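PDB 7B4O: superoxide dismutase [Cu-Zn] from Bacteroidetes bacterium GWA2_30_7, which catalyses the dismutation of superoxide to molecular oxygen and hydrogen peroxide. Local coordinates for residues V10-T16 against R143-I149. Sequence-based numbering, arbitrary orientation.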
loop_
_atom_site.group_PDB
_atom_site.type_symbol
_atom_site.label_atom_id
_atom_site.label_comp_id
_atom_site.label_asym_id
_atom_site.label_seq_id
_atom_site.Cartn_x
_atom_site.Cartn_y
_atom_site.Cartn_z
ATOM N N VAL A 10 3.183 5.951 -5.261
ATOM C CA VAL A 10 4.383 5.578 -4.480
ATOM C C VAL A 10 4.161 4.175 -3.938
ATOM O O VAL A 10 3.074 3.884 -3.439
ATOM C CB VAL A 10 4.653 6.592 -3.357
ATOM C CG1 VAL A 10 5.883 6.180 -2.560
ATOM C CG2 VAL A 10 4.813 8.004 -3.895
ATOM N N CYS A 11 5.210 3.367 -3.969
ATOM C CA CYS A 11 5.177 1.994 -3.431
ATOM C C CYS A 11 6.453 1.746 -2.645
ATOM O O CYS A 11 7.552 1.794 -3.235
ATOM C CB CYS A 11 5.060 0.975 -4.548
ATOM S SG CYS A 11 4.948 -0.705 -3.915
ATOM N N VAL A 12 6.295 1.520 -1.351
ATOM C CA VAL A 12 7.426 1.089 -0.494
ATOM C C VAL A 12 7.361 -0.429 -0.424
ATOM O O VAL A 12 6.295 -0.978 -0.078
ATOM C CB VAL A 12 7.374 1.733 0.894
ATOM C CG1 VAL A 12 8.541 1.256 1.743
ATOM C CG2 VAL A 12 7.336 3.246 0.799
ATOM N N ILE A 13 8.449 -1.090 -0.795
ATOM C CA ILE A 13 8.430 -2.577 -0.759
ATOM C C ILE A 13 9.173 -3.065 0.471
ATOM O O ILE A 13 10.160 -2.431 0.933
ATOM C CB ILE A 13 8.897 -3.241 -2.057
ATOM C CG1 ILE A 13 10.377 -3.000 -2.314
ATOM C CG2 ILE A 13 8.015 -2.825 -3.229
ATOM C CD1 ILE A 13 10.902 -3.850 -3.443
ATOM N N TYR A 14 8.632 -4.148 1.002
ATOM C CA TYR A 14 9.134 -4.824 2.214
ATOM C C TYR A 14 9.399 -6.266 1.848
ATOM O O TYR A 14 8.735 -6.853 0.996
ATOM C CB TYR A 14 8.118 -4.674 3.336
ATOM C CG TYR A 14 7.970 -3.249 3.775
ATOM C CD1 TYR A 14 8.840 -2.701 4.702
ATOM C CD2 TYR A 14 6.992 -2.437 3.227
ATOM C CE1 TYR A 14 8.718 -1.383 5.104
ATOM C CE2 TYR A 14 6.858 -1.119 3.615
ATOM C CZ TYR A 14 7.723 -0.592 4.555
ATOM O OH TYR A 14 7.584 0.709 4.931
ATOM N N PRO A 15 10.390 -6.895 2.494
ATOM C CA PRO A 15 10.744 -8.248 2.131
ATOM C C PRO A 15 9.641 -9.239 2.529
ATOM O O PRO A 15 8.970 -9.064 3.550
ATOM C CB PRO A 15 12.018 -8.518 2.944
ATOM C CG PRO A 15 11.900 -7.578 4.104
ATOM C CD PRO A 15 11.241 -6.339 3.551
ATOM N N THR A 16 9.523 -10.314 1.763
ATOM C CA THR A 16 8.848 -11.537 2.250
ATOM C C THR A 16 9.771 -12.211 3.278
ATOM O O THR A 16 10.948 -11.791 3.412
ATOM C CB THR A 16 8.428 -12.448 1.095
ATOM O OG1 THR A 16 9.621 -12.811 0.405
ATOM C CG2 THR A 16 7.457 -11.752 0.155
ATOM N N ARG A 143 8.701 -14.964 -4.571
ATOM C CA ARG A 143 8.453 -13.528 -4.321
ATOM C C ARG A 143 9.359 -13.103 -3.170
ATOM O O ARG A 143 9.235 -13.696 -2.079
ATOM C CB ARG A 143 6.977 -13.337 -4.000
ATOM C CG ARG A 143 6.067 -13.893 -5.077
ATOM C CD ARG A 143 4.588 -13.839 -4.742
ATOM N NE ARG A 143 3.868 -14.451 -5.851
ATOM C CZ ARG A 143 2.616 -14.192 -6.191
ATOM N NH1 ARG A 143 1.876 -13.342 -5.504
ATOM N NH2 ARG A 143 2.102 -14.811 -7.238
ATOM N N VAL A 144 10.246 -12.150 -3.419
ATOM C CA VAL A 144 11.251 -11.725 -2.407
ATOM C C VAL A 144 10.795 -10.449 -1.721
ATOM O O VAL A 144 11.348 -10.117 -0.660
ATOM C CB VAL A 144 12.663 -11.580 -3.009
ATOM C CG1 VAL A 144 13.120 -12.883 -3.631
ATOM C CG2 VAL A 144 12.811 -10.440 -3.986
ATOM N N ALA A 145 9.850 -9.711 -2.300
ATOM C CA ALA A 145 9.393 -8.439 -1.702
ATOM C C ALA A 145 8.012 -8.085 -2.226
ATOM O O ALA A 145 7.662 -8.517 -3.340
ATOM C CB ALA A 145 10.386 -7.341 -1.951
ATOM N N CYS A 146 7.251 -7.348 -1.436
ATOM C CA CYS A 146 5.848 -6.991 -1.733
ATOM C C CYS A 146 5.629 -5.571 -1.221
ATOM O O CYS A 146 6.094 -5.234 -0.109
ATOM C CB CYS A 146 4.881 -7.968 -1.071
ATOM S SG CYS A 146 3.141 -7.762 -1.524
ATOM N N GLY A 147 4.893 -4.765 -1.975
ATOM C CA GLY A 147 4.386 -3.498 -1.444
ATOM C C GLY A 147 3.111 -3.103 -2.138
ATOM O O GLY A 147 2.829 -3.663 -3.195
ATOM N N VAL A 148 2.377 -2.180 -1.556
ATOM C CA VAL A 148 1.095 -1.692 -2.113
ATOM C C VAL A 148 1.313 -0.308 -2.712
ATOM O O VAL A 148 1.986 0.531 -2.120
ATOM C CB VAL A 148 -0.023 -1.722 -1.060
ATOM C CG1 VAL A 148 -1.332 -1.162 -1.618
ATOM C CG2 VAL A 148 -0.220 -3.132 -0.530
ATOM N N ILE A 149 0.754 -0.093 -3.889
ATOM C CA ILE A 149 0.891 1.175 -4.648
ATOM C C ILE A 149 -0.146 2.175 -4.139
ATOM O O ILE A 149 -1.362 1.904 -4.228
ATOM C CB ILE A 149 0.748 0.907 -6.151
ATOM C CG1 ILE A 149 1.765 -0.125 -6.628
ATOM C CG2 ILE A 149 0.848 2.210 -6.938
ATOM C CD1 ILE A 149 1.486 -0.670 -8.025
HETATM O O HOH W 1 3.709 1.465 -0.143
HETATM O O HOH W 2 3.821 -1.412 0.945
#
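Y14 and C146 form an antiparallel hydrogen-bonded pair that joins the first and last strands of the Cu-Zn superoxide dismutase Greek-key beta barrel. Y14 N reaches C146 O at 3.0 Å in a nearly straight bond (172°), from above the carbonyl plane. The return bond, C146 N to Y14 O, is 2.9 Å. Beyond this pair T16 grips two successive carbonyls, one through its side chain and one through its backbone. Its hydroxyl OG1 donates to R143 O at 2.7 Å, and its amide N bonds to V144 O from above that carbonyl's plane. A chi1 of 61° turns OG1 onto R143 O, with CG2 beside the same oxygen. A valine here would probably leave R143 O without its hydroxyl partner, with the amide bond to V144 O remaining as the hydrogen bond of this residue across the contact. The 143-149 strand carries a classic beta bulge, in which V144 and A145 share V125 of strand 122-126 as their partner.

At the other end, two waters replace direct bonds between V12 and V148. One takes the V12 amide hydrogen and donates to V148 O; the second donates to V12 O and accepts from V148 N. Between the water-bridged and direct bonds, G147 CA lies 3.4 Å from V12 O in a CA-H...O contact. With no side chain, G147 lets V12 O and C11 SG come close to its backbone.

C146 is tied to C58 by a disulfide, and R143 NH1 bonds to G63 O and G67 O. Y14 stacks on Y14 of the second subunit, where V148 also meets its counterpart, so this strand pair contributes to the dimer interface. On the buried side, I13 CD1 packs on A145 CB at 3.8 Å. Farther along, I149 CG1 touches C11 CB, and C11 SG rests 3.5 Å from G147 C.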